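Local coordinates for protein serine protease inhibitor 2 (Anopheles gambiae, PDB 3PZF) that inhibits clip-domain serine proteases, forming a covalent complex with one of them, and so restrains phenoloxidase activation and melanization in the mosquito hemolymph, at residues Q126-N129 with H133-L136; V139-P144 with D170-A175; F222-S227 with G231-R236; I249-N252 with T256-Q259. All blocks are in the same frame, centred on the assembly; numbering follows the deposited sequence.

In the fold
Contacts 1 and 2 follow one another along the chain in one half of the molecule; contacts 3 and 4 lie on the other side of its centre. Contact 1 turns helix 122-132 into strand 134-139 and is partly buried. Contact 2, where the loops flanking helix 144-158 meet, is buried and relies on a tyrosine ring rather than on bonds between its segments. Contacts 3 and 4 are also buried: contact 3, the largest, is a hairpin held by paired backbones; contact 4, the smallest, is van der Waals packing of a strand end on a helix start. These two touch: strands 232-238 and 244-251 are neighbours, and Q233 N lies 2.8 Å from L250 O, probably hydrogen-bonded.

Contact 1: residues Q126-N129 with H133-L136; sequences QIAN and HAML
A128 and A134 form the tight part of this turn from helix to strand. The carbonyl of A128, in the last turns of helix 122-132, receives the N-H of A134, with A134 N 3.0 Å from A128 O and the bond almost straight at 170°. The donor sits well above the carbonyl plane, so it does not use a lone pair. H133, the first residue to leave the helical conformation, makes the bend with a positive phi of 48°, and its own N-H reaches N129 O only in a weak bond of 3.4 Å. On the buried side the methyl groups pack, A128 CB lying 4.3 Å from A134 CB and 4.1 Å from L136 CD1. L54 of helix 45-58 covers both alanines, and F112 lies against L136.

The other side is more exposed. N129 keeps CG beside its own backbone N (chi1 -57°), which swings the amide over the start of the strand, where OD1 comes within 2.6 Å of A134 O, an acceptor-acceptor approach that is no hydrogen bond, and 3.4 Å from M135 CG. The N129 and M135 side chains cross at about a right angle. The bond that OD1 makes goes back into the helix, to Q125 NE2. The H133 ring stays near the helix end, with N129 O oblique to it, 3.6 Å from ND1, while NE2 is hydrogen-bonded to E95.

Strand 134-139 then pairs in parallel with strand 105-115 through M135, so here the helix hands over to the second strand of a beta-alpha-beta crossover in the serpin fold.

Contact 2: residues V139-P144 with D170-A175; sequences VSYSNP and DSLEGA
Y141 and A175 belong to two beta turns that face each other, with CA atoms 6.8 Å apart: a type I turn runs from S140 to N143, and a type II turn from L172 to A175. In the serpin fold these loops flank helix 144-158, one leading into it and the other on to strand 177-188. The second turn is closed by A175 N bonding to L172 O at 3.0 Å, with G174 taking the positive phi. The first ends in N143, the N-cap of the helix, whose OD1 accepts from Q146 N.

Apolar contacts join the two turns. The tyrosine ring lies between the loops, with CG beside its backbone N (chi1 -74°), and A175 covers one of its faces. A175 CB stands 4.1 Å from the ring centroid, a CH-pi contact, while A175 O approaches CG of Y141 over the same face at 3.4 Å. L172 CD2 arrives at the rim instead, 4.2 Å from Y141 CE1, the two side chains crossing at about a right angle, and CD1 rests 3.9 Å from P144 O. T147 touches both Y141 and L172. At the far end, Y141 OH is hydrogen-bonded to F113 O and to T178 OG1.

Contact 3: residues F222-S227 with G231-R236; sequences FYYDNS and GAQILR
F222 opens the strand with its CB 3.7 Å from L235 CD1, both side chains meeting V283. Y223 follows: its O takes the N-H of R236, and its ring lies alongside the arginine chain, pointing the same way, with ring and guanidinium planes 81° apart. A water joins this end, accepting from Y223 N and R236 NH1 and donating to R236 O at 2.6 Å. Y224, paired with L235, holds CG anti to its backbone N (chi1 165°) and runs its ring towards Q233, whose NE2 donates in an almost straight bond of 2.9 Å to Y224 OH, in the plane of its own amide.

At D225 the backbone bonds I234 both ways, I234 N to D225 O at 2.8 Å being the shorter. N226 crosses Q233 obliquely, and its ND2 binds A232 O only weakly; N252 OD1 is the stronger partner. Opposite S227, G231 and A232 form a G1 bulge: A232 N bonds S227 O, G231 N does so weakly, and S227 N returns a bond to A232 O at 2.8 Å.

Pairing, bulge and water hold these strands together; backbone bonds of F222, Y224, Q233 and L235, Q233 NE2 to I367 O and the R236-E381 salt bridge reach beyond.

Contact 4: residues I249-N252 with T256-Q259; sequences ILPN and TVNQ
V257 turns CG1 anti to its backbone N (chi1 160°), which leaves CG2 beside that N and facing the ring of P251, whose CB points at the helix start. The two meet at 3.9 Å between P251 CG and V257 CG2. The same CG lies 3.8 Å from V257 N, and P251 CB is 3.9 Å from T256 O, so the ring rests on the peptide link between T256 and V257 as well as on the valine methyl. V260, one turn further on, also touches the proline, while P373 and I375 pack on V257.

Two N-H groups at the helix start are satisfied within the segment. T256 is the N-cap, and with chi1 at 61° its OG1 accepts from Q259 N at 3.1 Å, N-H...O angle 162°. Q259 answers with its side chain, which comes back to the helix start: OE1 takes the N-H of T256 at 3.0 Å, the donor tilted from the amide plane. This is a reciprocal capping box. On the strand side, P251 O is bound by R372 NE.

With T256 N and Q259 N paired inside 256-259, the strand meets the helix start by van der Waals packing, the proline ring against a peptide and a valine methyl.

Contact 1: residues Q126-N129 with H133-L136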
loop_
_atom_site.group_PDB
_atom_site.type_symbol
_atom_site.label_atom_id
_atom_site.label_comp_id
_atom_site.label_asym_id
_atom_site.label_seq_id
_atom_site.Cartn_x
_atom_site.Cartn_y
_atom_site.Cartn_z
ATOM N N GLN A 126 -14.762 -19.867 -2.455
ATOM C CA GLN A 126 -13.626 -20.782 -2.278
ATOM C C GLN A 126 -12.299 -20.217 -2.805
ATOM O O GLN A 126 -11.308 -20.150 -2.066
ATOM C CB GLN A 126 -13.911 -22.128 -2.966
ATOM N N ILE A 127 -12.260 -19.841 -4.082
ATOM C CA ILE A 127 -11.034 -19.277 -4.661
ATOM C C ILE A 127 -10.619 -18.007 -3.932
ATOM O O ILE A 127 -9.443 -17.780 -3.663
ATOM C CB ILE A 127 -11.222 -18.946 -6.149
ATOM C CG1 ILE A 127 -11.463 -20.231 -6.951
ATOM C CG2 ILE A 127 -9.988 -18.257 -6.706
ATOM C CD1 ILE A 127 -10.492 -21.304 -6.635
ATOM N N ALA A 128 -11.581 -17.165 -3.604
ATOM C CA ALA A 128 -11.256 -15.887 -2.985
ATOM C C ALA A 128 -10.549 -16.112 -1.650
ATOM O O ALA A 128 -9.515 -15.502 -1.391
ATOM C CB ALA A 128 -12.516 -15.050 -2.800
ATOM N N ASN A 129 -11.089 -17.023 -0.835
ATOM C CA ASN A 129 -10.519 -17.357 0.472
ATOM C C ASN A 129 -9.147 -18.027 0.349
ATOM O O ASN A 129 -8.218 -17.683 1.071
ATOM C CB ASN A 129 -11.435 -18.327 1.258
ATOM C CG ASN A 129 -12.860 -17.802 1.465
ATOM O OD1 ASN A 129 -13.132 -16.609 1.340
ATOM N ND2 ASN A 129 -13.774 -18.711 1.814
ATOM N N HIS A 133 -7.000 -14.700 -0.025
ATOM C CA HIS A 133 -7.269 -14.384 1.367
ATOM C C HIS A 133 -8.279 -13.245 1.483
ATOM O O HIS A 133 -8.108 -12.307 2.269
ATOM C CB HIS A 133 -5.946 -14.106 2.075
ATOM C CG HIS A 133 -5.053 -15.308 2.078
ATOM N ND1 HIS A 133 -5.327 -16.428 2.835
ATOM C CD2 HIS A 133 -3.948 -15.607 1.354
ATOM C CE1 HIS A 133 -4.401 -17.345 2.615
ATOM N NE2 HIS A 133 -3.554 -16.871 1.719
ATOM N N ALA A 134 -9.322 -13.372 0.669
ATOM C CA ALA A 134 -10.447 -12.441 0.608
ATOM C C ALA A 134 -11.760 -13.170 0.895
ATOM O O ALA A 134 -11.867 -14.389 0.690
ATOM C CB ALA A 134 -10.503 -11.814 -0.775
ATOM N N MET A 135 -12.774 -12.429 1.343
ATOM C CA MET A 135 -14.065 -13.039 1.650
ATOM C C MET A 135 -15.203 -12.204 1.069
ATOM O O MET A 135 -14.971 -11.103 0.564
ATOM C CB MET A 135 -14.228 -13.186 3.161
ATOM C CG MET A 135 -13.258 -14.190 3.764
ATOM S SD MET A 135 -13.572 -14.578 5.501
ATOM C CE MET A 135 -12.171 -13.766 6.288
ATOM N N LEU A 136 -16.409 -12.772 1.110
ATOM C CA LEU A 136 -17.619 -12.085 0.698
ATOM C C LEU A 136 -18.661 -12.236 1.790
ATOM O O LEU A 136 -18.858 -13.325 2.335
ATOM C CB LEU A 136 -18.158 -12.672 -0.613
ATOM C CG LEU A 136 -17.130 -12.644 -1.753
ATOM C CD1 LEU A 136 -16.378 -13.982 -1.876
ATOM C CD2 LEU A 136 -17.796 -12.299 -3.072
#

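Contact 2: residues V139-P144 with D170-A175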
loop_
_atom_site.group_PDB
_atom_site.type_symbol
_atom_site.label_atom_id
_atom_site.label_comp_id
_atom_site.label_asym_id
_atom_site.label_seq_id
_atom_site.Cartn_x
_atom_site.Cartn_y
_atom_site.Cartn_z
ATOM N N VAL A 139 -24.933 -8.053 2.917
ATOM C CA VAL A 139 -25.466 -6.940 3.682
ATOM C C VAL A 139 -26.701 -6.441 2.970
ATOM O O VAL A 139 -27.011 -6.888 1.870
ATOM C CB VAL A 139 -24.460 -5.785 3.762
ATOM C CG1 VAL A 139 -23.173 -6.243 4.452
ATOM C CG2 VAL A 139 -24.156 -5.253 2.366
ATOM N N SER A 140 -27.408 -5.505 3.600
ATOM C CA SER A 140 -28.586 -4.916 2.989
ATOM C C SER A 140 -28.367 -3.425 2.806
ATOM O O SER A 140 -28.417 -2.657 3.773
ATOM C CB SER A 140 -29.810 -5.134 3.869
ATOM O OG SER A 140 -30.938 -4.521 3.279
ATOM N N TYR A 141 -28.139 -3.004 1.567
ATOM C CA TYR A 141 -27.854 -1.586 1.307
ATOM C C TYR A 141 -29.118 -0.714 1.490
ATOM O O TYR A 141 -29.029 0.518 1.560
ATOM C CB TYR A 141 -27.240 -1.402 -0.083
ATOM C CG TYR A 141 -25.794 -1.874 -0.150
ATOM C CD1 TYR A 141 -24.764 -1.053 0.300
ATOM C CD2 TYR A 141 -25.457 -3.139 -0.639
ATOM C CE1 TYR A 141 -23.443 -1.466 0.252
ATOM C CE2 TYR A 141 -24.115 -3.567 -0.676
ATOM C CZ TYR A 141 -23.117 -2.715 -0.220
ATOM O OH TYR A 141 -21.765 -3.070 -0.242
ATOM N N SER A 142 -30.276 -1.360 1.588
ATOM C CA SER A 142 -31.518 -0.645 1.858
ATOM C C SER A 142 -31.477 -0.048 3.272
ATOM O O SER A 142 -32.337 0.733 3.658
ATOM C CB SER A 142 -32.731 -1.572 1.673
ATOM O OG SER A 142 -32.839 -2.532 2.719
ATOM N N ASN A 143 -30.457 -0.431 4.031
ATOM C CA ASN A 143 -30.216 0.086 5.356
ATOM C C ASN A 143 -28.753 0.490 5.411
ATOM O O ASN A 143 -27.933 -0.235 5.967
ATOM C CB ASN A 143 -30.501 -0.986 6.408
ATOM C CG ASN A 143 -30.423 -0.446 7.839
ATOM O OD1 ASN A 143 -29.908 0.658 8.089
ATOM N ND2 ASN A 143 -30.926 -1.235 8.787
ATOM N N PRO A 144 -28.421 1.649 4.818
ATOM C CA PRO A 144 -27.028 2.110 4.732
ATOM C C PRO A 144 -26.408 2.255 6.116
ATOM O O PRO A 144 -25.221 2.042 6.289
ATOM C CB PRO A 144 -27.147 3.490 4.065
ATOM C CG PRO A 144 -28.532 3.539 3.475
ATOM C CD PRO A 144 -29.374 2.657 4.326
ATOM N N ASP A 170 -23.535 7.757 3.412
ATOM C CA ASP A 170 -23.579 8.520 2.165
ATOM C C ASP A 170 -22.693 7.918 1.069
ATOM O O ASP A 170 -23.018 8.012 -0.116
ATOM C CB ASP A 170 -23.187 9.988 2.418
ATOM C CG ASP A 170 -24.342 10.817 2.958
ATOM O OD1 ASP A 170 -25.491 10.591 2.527
ATOM O OD2 ASP A 170 -24.101 11.697 3.812
ATOM N N SER A 171 -21.577 7.307 1.459
ATOM C CA SER A 171 -20.663 6.701 0.492
ATOM C C SER A 171 -21.144 5.327 -0.001
ATOM O O SER A 171 -20.509 4.721 -0.864
ATOM C CB SER A 171 -19.250 6.599 1.073
ATOM O OG SER A 171 -19.254 6.001 2.355
ATOM N N LEU A 172 -22.266 4.855 0.540
ATOM C CA LEU A 172 -22.879 3.588 0.126
ATOM C C LEU A 172 -24.117 3.841 -0.730
ATOM O O LEU A 172 -24.762 2.898 -1.194
ATOM C CB LEU A 172 -23.269 2.745 1.352
ATOM C CG LEU A 172 -22.094 2.366 2.273
ATOM C CD1 LEU A 172 -22.557 1.503 3.445
ATOM C CD2 LEU A 172 -21.009 1.667 1.492
ATOM N N GLU A 173 -24.452 5.114 -0.931
ATOM C CA GLU A 173 -25.637 5.470 -1.705
ATOM C C GLU A 173 -25.571 4.862 -3.102
ATOM O O GLU A 173 -24.624 5.116 -3.864
ATOM C CB GLU A 173 -25.787 6.996 -1.796
ATOM C CG GLU A 173 -27.154 7.446 -2.304
ATOM N N GLY A 174 -26.560 4.036 -3.423
ATOM C CA GLY A 174 -26.677 3.441 -4.745
ATOM C C GLY A 174 -25.847 2.178 -4.946
ATOM O O GLY A 174 -25.807 1.615 -6.042
ATOM N N ALA A 175 -25.198 1.713 -3.886
ATOM C CA ALA A 175 -24.278 0.581 -3.996
ATOM C C ALA A 175 -25.014 -0.750 -4.006
ATOM O O ALA A 175 -26.083 -0.902 -3.410
ATOM C CB ALA A 175 -23.269 0.603 -2.854
#

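Contact 3: residues F222-S227 with G231-R236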
loop_
_atom_site.group_PDB
_atom_site.type_symbol
_atom_site.label_atom_id
_atom_site.label_comp_id
_atom_site.label_asym_id
_atom_site.label_seq_id
_atom_site.Cartn_x
_atom_site.Cartn_y
_atom_site.Cartn_z
ATOM N N PHE A 222 23.737 1.558 7.114
ATOM C CA PHE A 222 22.524 1.310 6.328
ATOM C C PHE A 222 22.826 1.354 4.832
ATOM O O PHE A 222 23.670 2.107 4.387
ATOM C CB PHE A 222 21.464 2.378 6.597
ATOM C CG PHE A 222 21.117 2.553 8.060
ATOM C CD1 PHE A 222 20.260 1.642 8.692
ATOM C CD2 PHE A 222 21.614 3.629 8.787
ATOM C CE1 PHE A 222 19.928 1.794 10.045
ATOM C CE2 PHE A 222 21.302 3.785 10.130
ATOM C CZ PHE A 222 20.448 2.875 10.758
ATOM N N TYR A 223 22.083 0.587 4.052
ATOM C CA TYR A 223 22.113 0.766 2.604
ATOM C C TYR A 223 21.620 2.164 2.272
ATOM O O TYR A 223 20.560 2.613 2.752
ATOM C CB TYR A 223 21.283 -0.292 1.893
ATOM C CG TYR A 223 21.960 -1.640 1.844
ATOM C CD1 TYR A 223 22.690 -2.020 0.727
ATOM C CD2 TYR A 223 21.878 -2.526 2.912
ATOM C CE1 TYR A 223 23.317 -3.247 0.669
ATOM C CE2 TYR A 223 22.503 -3.764 2.862
ATOM C CZ TYR A 223 23.234 -4.105 1.742
ATOM O OH TYR A 223 23.843 -5.331 1.670
ATOM N N TYR A 224 22.382 2.830 1.413
ATOM C CA TYR A 224 22.214 4.250 1.172
ATOM C C TYR A 224 22.821 4.603 -0.181
ATOM O O TYR A 224 23.808 3.984 -0.627
ATOM C CB TYR A 224 22.933 5.026 2.283
ATOM C CG TYR A 224 23.128 6.473 1.937
ATOM C CD1 TYR A 224 22.115 7.398 2.137
ATOM C CD2 TYR A 224 24.321 6.908 1.370
ATOM C CE1 TYR A 224 22.286 8.716 1.793
ATOM C CE2 TYR A 224 24.504 8.223 1.021
ATOM C CZ TYR A 224 23.492 9.125 1.246
ATOM O OH TYR A 224 23.682 10.432 0.878
ATOM N N ASP A 225 22.246 5.589 -0.851
ATOM C CA ASP A 225 22.948 6.220 -1.970
ATOM C C ASP A 225 22.365 7.603 -2.193
ATOM O O ASP A 225 21.204 7.836 -1.884
ATOM C CB ASP A 225 22.835 5.373 -3.268
ATOM C CG ASP A 225 23.768 5.886 -4.384
ATOM O OD1 ASP A 225 24.911 6.277 -4.081
ATOM O OD2 ASP A 225 23.330 5.957 -5.547
ATOM N N ASN A 226 23.170 8.519 -2.715
ATOM C CA ASN A 226 22.636 9.765 -3.220
ATOM C C ASN A 226 22.502 9.593 -4.708
ATOM O O ASN A 226 23.503 9.554 -5.445
ATOM C CB ASN A 226 23.548 10.945 -2.884
ATOM C CG ASN A 226 22.911 12.302 -3.186
ATOM O OD1 ASN A 226 23.603 13.329 -3.124
ATOM N ND2 ASN A 226 21.634 12.329 -3.500
ATOM N N SER A 227 21.269 9.396 -5.156
ATOM C CA SER A 227 21.041 9.042 -6.554
ATOM C C SER A 227 21.135 10.244 -7.471
ATOM O O SER A 227 20.316 11.151 -7.402
ATOM C CB SER A 227 19.671 8.396 -6.721
ATOM O OG SER A 227 19.378 8.242 -8.108
ATOM N N GLY A 231 17.843 12.389 -8.487
ATOM C CA GLY A 231 17.952 13.651 -7.775
ATOM C C GLY A 231 17.486 13.535 -6.334
ATOM O O GLY A 231 16.835 14.434 -5.811
ATOM N N ALA A 232 17.849 12.441 -5.672
ATOM C CA ALA A 232 17.329 12.164 -4.334
ATOM C C ALA A 232 18.223 11.198 -3.589
ATOM O O ALA A 232 18.854 10.328 -4.205
ATOM C CB ALA A 232 15.914 11.525 -4.455
ATOM N N GLN A 233 18.238 11.315 -2.265
ATOM C CA GLN A 233 18.900 10.324 -1.434
ATOM C C GLN A 233 17.958 9.190 -1.187
ATOM O O GLN A 233 16.739 9.391 -1.060
ATOM C CB GLN A 233 19.324 10.940 -0.106
ATOM C CG GLN A 233 20.550 11.896 -0.225
ATOM C CD GLN A 233 20.704 12.699 1.053
ATOM O OE1 GLN A 233 19.824 13.504 1.391
ATOM N NE2 GLN A 233 21.802 12.462 1.788
ATOM N N ILE A 234 18.493 7.976 -1.167
ATOM C CA ILE A 234 17.661 6.842 -0.824
ATOM C C ILE A 234 18.258 6.104 0.359
ATOM O O ILE A 234 19.461 5.885 0.410
ATOM C CB ILE A 234 17.518 5.898 -2.038
ATOM C CG1 ILE A 234 17.008 6.706 -3.246
ATOM C CG2 ILE A 234 16.573 4.793 -1.700
ATOM C CD1 ILE A 234 16.848 5.897 -4.530
ATOM N N LEU A 235 17.408 5.693 1.294
ATOM C CA LEU A 235 17.846 5.033 2.533
ATOM C C LEU A 235 16.979 3.818 2.826
ATOM O O LEU A 235 15.768 3.861 2.629
ATOM C CB LEU A 235 17.727 6.028 3.714
ATOM C CG LEU A 235 17.937 5.453 5.118
ATOM C CD1 LEU A 235 19.443 5.229 5.425
ATOM C CD2 LEU A 235 17.363 6.393 6.191
ATOM N N ARG A 236 17.591 2.760 3.352
ATOM C CA ARG A 236 16.861 1.557 3.749
ATOM C C ARG A 236 16.978 1.340 5.250
ATOM O O ARG A 236 18.097 1.217 5.758
ATOM C CB ARG A 236 17.473 0.329 3.017
ATOM C CG ARG A 236 16.937 -1.028 3.513
ATOM C CD ARG A 236 17.747 -2.170 2.808
ATOM N NE ARG A 236 17.385 -3.513 3.251
ATOM C CZ ARG A 236 17.958 -4.154 4.257
ATOM N NH1 ARG A 236 18.937 -3.574 4.941
ATOM N NH2 ARG A 236 17.585 -5.400 4.550
HETATM O O HOH W 1 19.798 -0.697 5.481
#

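Contact 4: residues I249-N252 with T256-Q259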
loop_
_atom_site.group_PDB
_atom_site.type_symbol
_atom_site.label_atom_id
_atom_site.label_comp_id
_atom_site.label_asym_id
_atom_site.label_seq_id
_atom_site.Cartn_x
_atom_site.Cartn_y
_atom_site.Cartn_z
ATOM N N ILE A 249 12.863 7.899 0.043
ATOM C CA ILE A 249 13.467 8.650 -1.065
ATOM C C ILE A 249 13.277 10.132 -0.781
ATOM O O ILE A 249 12.147 10.623 -0.804
ATOM C CB ILE A 249 12.827 8.293 -2.407
ATOM C CG1 ILE A 249 13.026 6.787 -2.696
ATOM C CG2 ILE A 249 13.399 9.167 -3.534
ATOM C CD1 ILE A 249 12.221 6.266 -3.938
ATOM N N LEU A 250 14.396 10.816 -0.513
ATOM C CA LEU A 250 14.388 12.209 -0.059
ATOM C C LEU A 250 14.979 13.054 -1.173
ATOM O O LEU A 250 16.187 12.990 -1.429
ATOM C CB LEU A 250 15.228 12.343 1.212
ATOM C CG LEU A 250 15.458 13.776 1.748
ATOM C CD1 LEU A 250 14.156 14.397 2.266
ATOM C CD2 LEU A 250 16.505 13.749 2.847
ATOM N N PRO A 251 14.136 13.838 -1.859
ATOM C CA PRO A 251 14.614 14.665 -2.977
ATOM C C PRO A 251 15.736 15.595 -2.493
ATOM O O PRO A 251 15.640 16.111 -1.393
ATOM C CB PRO A 251 13.371 15.501 -3.354
ATOM C CG PRO A 251 12.192 14.627 -2.939
ATOM C CD PRO A 251 12.667 13.927 -1.676
ATOM N N ASN A 252 16.800 15.745 -3.268
ATOM C CA ASN A 252 17.807 16.734 -2.947
ATOM C C ASN A 252 17.120 18.086 -2.845
ATOM O O ASN A 252 16.015 18.278 -3.368
ATOM C CB ASN A 252 18.877 16.768 -4.045
ATOM C CG ASN A 252 19.602 15.437 -4.217
ATOM O OD1 ASN A 252 19.729 14.615 -3.286
ATOM N ND2 ASN A 252 20.116 15.232 -5.417
ATOM N N THR A 256 11.799 18.739 -6.009
ATOM C CA THR A 256 10.589 18.494 -5.231
ATOM C C THR A 256 10.241 17.027 -5.324
ATOM O O THR A 256 10.782 16.307 -6.162
ATOM C CB THR A 256 9.377 19.266 -5.789
ATOM O OG1 THR A 256 9.136 18.829 -7.131
ATOM C CG2 THR A 256 9.623 20.772 -5.772
ATOM N N VAL A 257 9.318 16.585 -4.477
ATOM C CA VAL A 257 8.798 15.220 -4.569
ATOM C C VAL A 257 8.197 14.963 -5.948
ATOM O O VAL A 257 8.387 13.892 -6.528
ATOM C CB VAL A 257 7.733 14.976 -3.478
ATOM C CG1 VAL A 257 6.816 13.784 -3.833
ATOM C CG2 VAL A 257 8.410 14.763 -2.133
ATOM N N ASN A 258 7.479 15.945 -6.487
ATOM C CA ASN A 258 6.875 15.775 -7.803
ATOM C C ASN A 258 7.937 15.552 -8.894
ATOM O O ASN A 258 7.780 14.685 -9.754
ATOM C CB ASN A 258 5.959 16.970 -8.136
ATOM C CG ASN A 258 4.508 16.763 -7.649
ATOM O OD1 ASN A 258 3.830 17.720 -7.262
ATOM N ND2 ASN A 258 4.035 15.514 -7.668
ATOM N N GLN A 259 9.035 16.305 -8.848
ATOM C CA GLN A 259 10.099 16.118 -9.832
ATOM C C GLN A 259 10.738 14.735 -9.700
ATOM O O GLN A 259 10.988 14.075 -10.696
ATOM C CB GLN A 259 11.165 17.233 -9.702
ATOM C CG GLN A 259 10.570 18.643 -9.973
ATOM C CD GLN A 259 11.546 19.793 -9.724
ATOM O OE1 GLN A 259 12.323 19.767 -8.775
ATOM N NE2 GLN A 259 11.498 20.808 -10.579
#